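Local structure of Rho guanine nucleotide exchange factor 3 (Mus musculus, 2Z0Q) at residues E212-L217 with V254-R259. The protein acts as a guanine nucleotide exchange factor for the small GTPases RhoA and RhoB; this chain is its DH-PH fragment. Residues are numbered along the deposited sequence; the frame is centred on the assembly and turned at random.
Sequences ERLLYL and VLVITR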
ATOM      1  N   GLU A 212       9.795  -8.724  12.943  1.00 23.93           N
ATOM      2  CA  GLU A 212      11.106  -8.382  13.512  1.00 26.25           C
ATOM      3  C   GLU A 212      11.040  -7.148  14.395  1.00 25.19           C
ATOM      4  O   GLU A 212      11.949  -6.896  15.192  1.00 25.23           O
ATOM      5  CB  GLU A 212      12.134  -8.173  12.381  1.00 28.63           C
ATOM      6  CG  GLU A 212      12.148  -9.349  11.413  1.00 33.58           C
ATOM      7  CD  GLU A 212      13.281  -9.308  10.399  1.00 35.17           C
ATOM      8  OE1 GLU A 212      13.618  -8.205   9.892  1.00 37.26           O
ATOM      9  OE2 GLU A 212      13.816 -10.395  10.105  1.00 36.27           O
ATOM     10  N   ARG A 213       9.952  -6.391  14.272  1.00 22.60           N
ATOM     11  CA  ARG A 213       9.783  -5.182  15.052  1.00 22.57           C
ATOM     12  C   ARG A 213       8.865  -5.350  16.283  1.00 20.50           C
ATOM     13  O   ARG A 213       8.659  -4.383  17.031  1.00 18.49           O
ATOM     14  CB  ARG A 213       9.265  -4.055  14.171  1.00 25.34           C
ATOM     15  CG  ARG A 213      10.161  -3.654  12.977  1.00 30.69           C
ATOM     16  CD  ARG A 213      11.418  -2.965  13.399  1.00 35.61           C
ATOM     17  NE  ARG A 213      12.173  -2.439  12.246  1.00 36.12           N
ATOM     18  CZ  ARG A 213      12.546  -1.163  12.122  1.00 37.96           C
ATOM     19  NH1 ARG A 213      12.221  -0.271  13.067  1.00 34.38           N
ATOM     20  NH2 ARG A 213      13.290  -0.775  11.078  1.00 37.20           N
ATOM     21  N   LEU A 214       8.342  -6.552  16.498  1.00 20.00           N
ATOM     22  CA  LEU A 214       7.498  -6.791  17.695  1.00 21.33           C
ATOM     23  C   LEU A 214       8.405  -6.795  18.920  1.00 22.22           C
ATOM     24  O   LEU A 214       9.525  -7.324  18.887  1.00 22.51           O
ATOM     25  CB  LEU A 214       6.764  -8.131  17.603  1.00 19.47           C
ATOM     26  CG  LEU A 214       5.714  -8.201  16.459  1.00 21.91           C
ATOM     27  CD1 LEU A 214       5.073  -9.592  16.442  1.00 20.25           C
ATOM     28  CD2 LEU A 214       4.617  -7.127  16.692  1.00 21.23           C
ATOM     29  N   LEU A 215       7.930  -6.194  20.004  1.00 20.87           N
ATOM     30  CA  LEU A 215       8.708  -6.110  21.234  1.00 20.85           C
ATOM     31  C   LEU A 215       7.921  -6.806  22.333  1.00 21.39           C
ATOM     32  O   LEU A 215       6.761  -6.495  22.532  1.00 20.77           O
ATOM     33  CB  LEU A 215       8.917  -4.635  21.544  1.00 22.12           C
ATOM     34  CG  LEU A 215       9.632  -4.193  22.803  1.00 25.74           C
ATOM     35  CD1 LEU A 215      11.046  -4.792  22.883  1.00 26.78           C
ATOM     36  CD2 LEU A 215       9.707  -2.664  22.720  1.00 26.22           C
ATOM     37  N   TYR A 216       8.552  -7.755  23.015  1.00 21.93           N
ATOM     38  CA  TYR A 216       7.904  -8.534  24.064  1.00 23.01           C
ATOM     39  C   TYR A 216       8.497  -8.177  25.437  1.00 25.16           C
ATOM     40  O   TYR A 216       9.467  -8.808  25.874  1.00 26.85           O
ATOM     41  CB  TYR A 216       8.121 -10.030  23.781  1.00 22.68           C
ATOM     42  CG  TYR A 216       7.716 -10.469  22.385  1.00 22.36           C
ATOM     43  CD1 TYR A 216       6.419 -10.923  22.115  1.00 23.62           C
ATOM     44  CD2 TYR A 216       8.627 -10.435  21.324  1.00 22.71           C
ATOM     45  CE1 TYR A 216       6.041 -11.337  20.823  1.00 23.22           C
ATOM     46  CE2 TYR A 216       8.261 -10.849  20.047  1.00 22.49           C
ATOM     47  CZ  TYR A 216       6.979 -11.299  19.796  1.00 22.50           C
ATOM     48  OH  TYR A 216       6.661 -11.742  18.526  1.00 22.39           O
ATOM     49  N   LEU A 217       7.920  -7.193  26.123  1.00 25.80           N
ATOM     50  CA  LEU A 217       8.476  -6.780  27.409  1.00 26.13           C
ATOM     51  C   LEU A 217       7.813  -7.414  28.626  1.00 27.47           C
ATOM     52  O   LEU A 217       8.244  -7.188  29.777  1.00 26.27           O
ATOM     53  CB  LEU A 217       8.459  -5.252  27.511  1.00 26.61           C
ATOM     54  CG  LEU A 217       9.200  -4.587  26.349  1.00 27.60           C
ATOM     55  CD1 LEU A 217       9.104  -3.057  26.462  1.00 27.18           C
ATOM     56  CD2 LEU A 217      10.661  -5.070  26.344  1.00 29.79           C
ATOM     57  N   VAL A 254      -3.078 -15.632  14.069  1.00 19.08           N
ATOM     58  CA  VAL A 254      -2.991 -14.931  15.355  1.00 18.13           C
ATOM     59  C   VAL A 254      -3.113 -13.416  15.250  1.00 17.32           C
ATOM     60  O   VAL A 254      -2.564 -12.784  14.340  1.00 17.55           O
ATOM     61  CB  VAL A 254      -1.662 -15.334  16.103  1.00 17.37           C
ATOM     62  CG1 VAL A 254      -0.454 -14.889  15.284  1.00 17.55           C
ATOM     63  CG2 VAL A 254      -1.607 -14.702  17.550  1.00 16.79           C
ATOM     64  N   LEU A 255      -3.861 -12.830  16.199  1.00 15.28           N
ATOM     65  CA  LEU A 255      -4.023 -11.382  16.253  1.00 12.89           C
ATOM     66  C   LEU A 255      -3.029 -10.834  17.289  1.00 13.99           C
ATOM     67  O   LEU A 255      -2.911 -11.364  18.393  1.00 15.13           O
ATOM     68  CB  LEU A 255      -5.453 -11.025  16.667  1.00 13.61           C
ATOM     69  CG  LEU A 255      -5.783  -9.521  16.668  1.00 12.60           C
ATOM     70  CD1 LEU A 255      -6.113  -9.080  15.248  1.00 15.43           C
ATOM     71  CD2 LEU A 255      -7.002  -9.220  17.570  1.00 15.28           C
ATOM     72  N   VAL A 256      -2.299  -9.782  16.928  1.00 14.38           N
ATOM     73  CA  VAL A 256      -1.305  -9.193  17.844  1.00 15.04           C
ATOM     74  C   VAL A 256      -1.663  -7.718  18.016  1.00 14.72           C
ATOM     75  O   VAL A 256      -1.802  -6.972  17.042  1.00 15.31           O
ATOM     76  CB  VAL A 256       0.138  -9.354  17.284  1.00 15.21           C
ATOM     77  CG1 VAL A 256       1.177  -8.778  18.323  1.00 15.88           C
ATOM     78  CG2 VAL A 256       0.415 -10.817  17.051  1.00 12.96           C
ATOM     79  N   ILE A 257      -1.825  -7.299  19.270  1.00 14.44           N
ATOM     80  CA  ILE A 257      -2.226  -5.929  19.581  1.00 13.71           C
ATOM     81  C   ILE A 257      -1.012  -5.245  20.222  1.00 14.19           C
ATOM     82  O   ILE A 257      -0.429  -5.776  21.163  1.00 15.60           O
ATOM     83  CB  ILE A 257      -3.430  -5.912  20.603  1.00 14.13           C
ATOM     84  CG1 ILE A 257      -4.627  -6.662  19.992  1.00 15.40           C
ATOM     85  CG2 ILE A 257      -3.814  -4.471  20.913  1.00 13.81           C
ATOM     86  CD1 ILE A 257      -5.851  -6.779  20.924  1.00 16.96           C
ATOM     87  N   THR A 258      -0.643  -4.089  19.686  1.00 15.41           N
ATOM     88  CA  THR A 258       0.567  -3.409  20.155  1.00 16.47           C
ATOM     89  C   THR A 258       0.399  -1.916  20.217  1.00 17.14           C
ATOM     90  O   THR A 258      -0.640  -1.380  19.824  1.00 15.57           O
ATOM     91  CB  THR A 258       1.706  -3.648  19.147  1.00 16.49           C
ATOM     92  OG1 THR A 258       1.495  -2.808  17.987  1.00 16.33           O
ATOM     93  CG2 THR A 258       1.742  -5.122  18.727  1.00 17.68           C
ATOM     94  N   ARG A 259       1.449  -1.259  20.731  1.00 16.32           N
ATOM     95  CA  ARG A 259       1.540   0.198  20.728  1.00 17.16           C
ATOM     96  C   ARG A 259       2.843   0.480  19.990  1.00 17.89           C
ATOM     97  O   ARG A 259       3.840  -0.202  20.230  1.00 16.71           O
ATOM     98  CB  ARG A 259       1.594   0.765  22.147  1.00 20.13           C
ATOM     99  CG  ARG A 259       0.238   0.680  22.840  1.00 23.71           C
ATOM    100  CD  ARG A 259       0.423   0.814  24.337  1.00 31.44           C
ATOM    101  NE  ARG A 259       0.938   2.114  24.712  1.00 36.51           N
ATOM    102  CZ  ARG A 259       1.666   2.324  25.811  1.00 40.12           C
ATOM    103  NH1 ARG A 259       1.967   1.305  26.618  1.00 40.71           N
ATOM    104  NH2 ARG A 259       2.072   3.548  26.111  1.00 41.94           N
TER
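Val256 meets Leu214 through methyl groups alone, CG1 of Val256 lying 4.1 Å from CD2 of Leu214. The valine directs its side chain at 212-217, and with CG1 anti to the backbone N (chi1 -177°) this branch runs out to meet the leucine tip to tip. A beta-branched residue suits the spot: it is at home in an extended strand, and its short, wide end presents a methyl without reaching far. Leu214 lies on the short strand 214-215, which follows the last helix of the DH domain and pairs in parallel with strand 266-271. Strands 245-251, 254-263 and 266-271 run antiparallel in sequence within the curled sheet of the PH fold. CB of Leu214 does not aim at 254-259, but leucine's extra carbon and branched end let one methyl touch both Val256 and Thr258; Ile226 of helix 224-227 touches Leu214 and Val256. Two residues on, Thr258 faces the same way, its CG2 4.1 Å from Leu214 CD2, the side chains crossing at about a right angle. In this buried threonine, chi1 of 76° sets OG1 between the backbone N and carbonyl carbon, turning CG2 to the leucine while OG1 hydrogen-bonds to His247 O on strand 245-251.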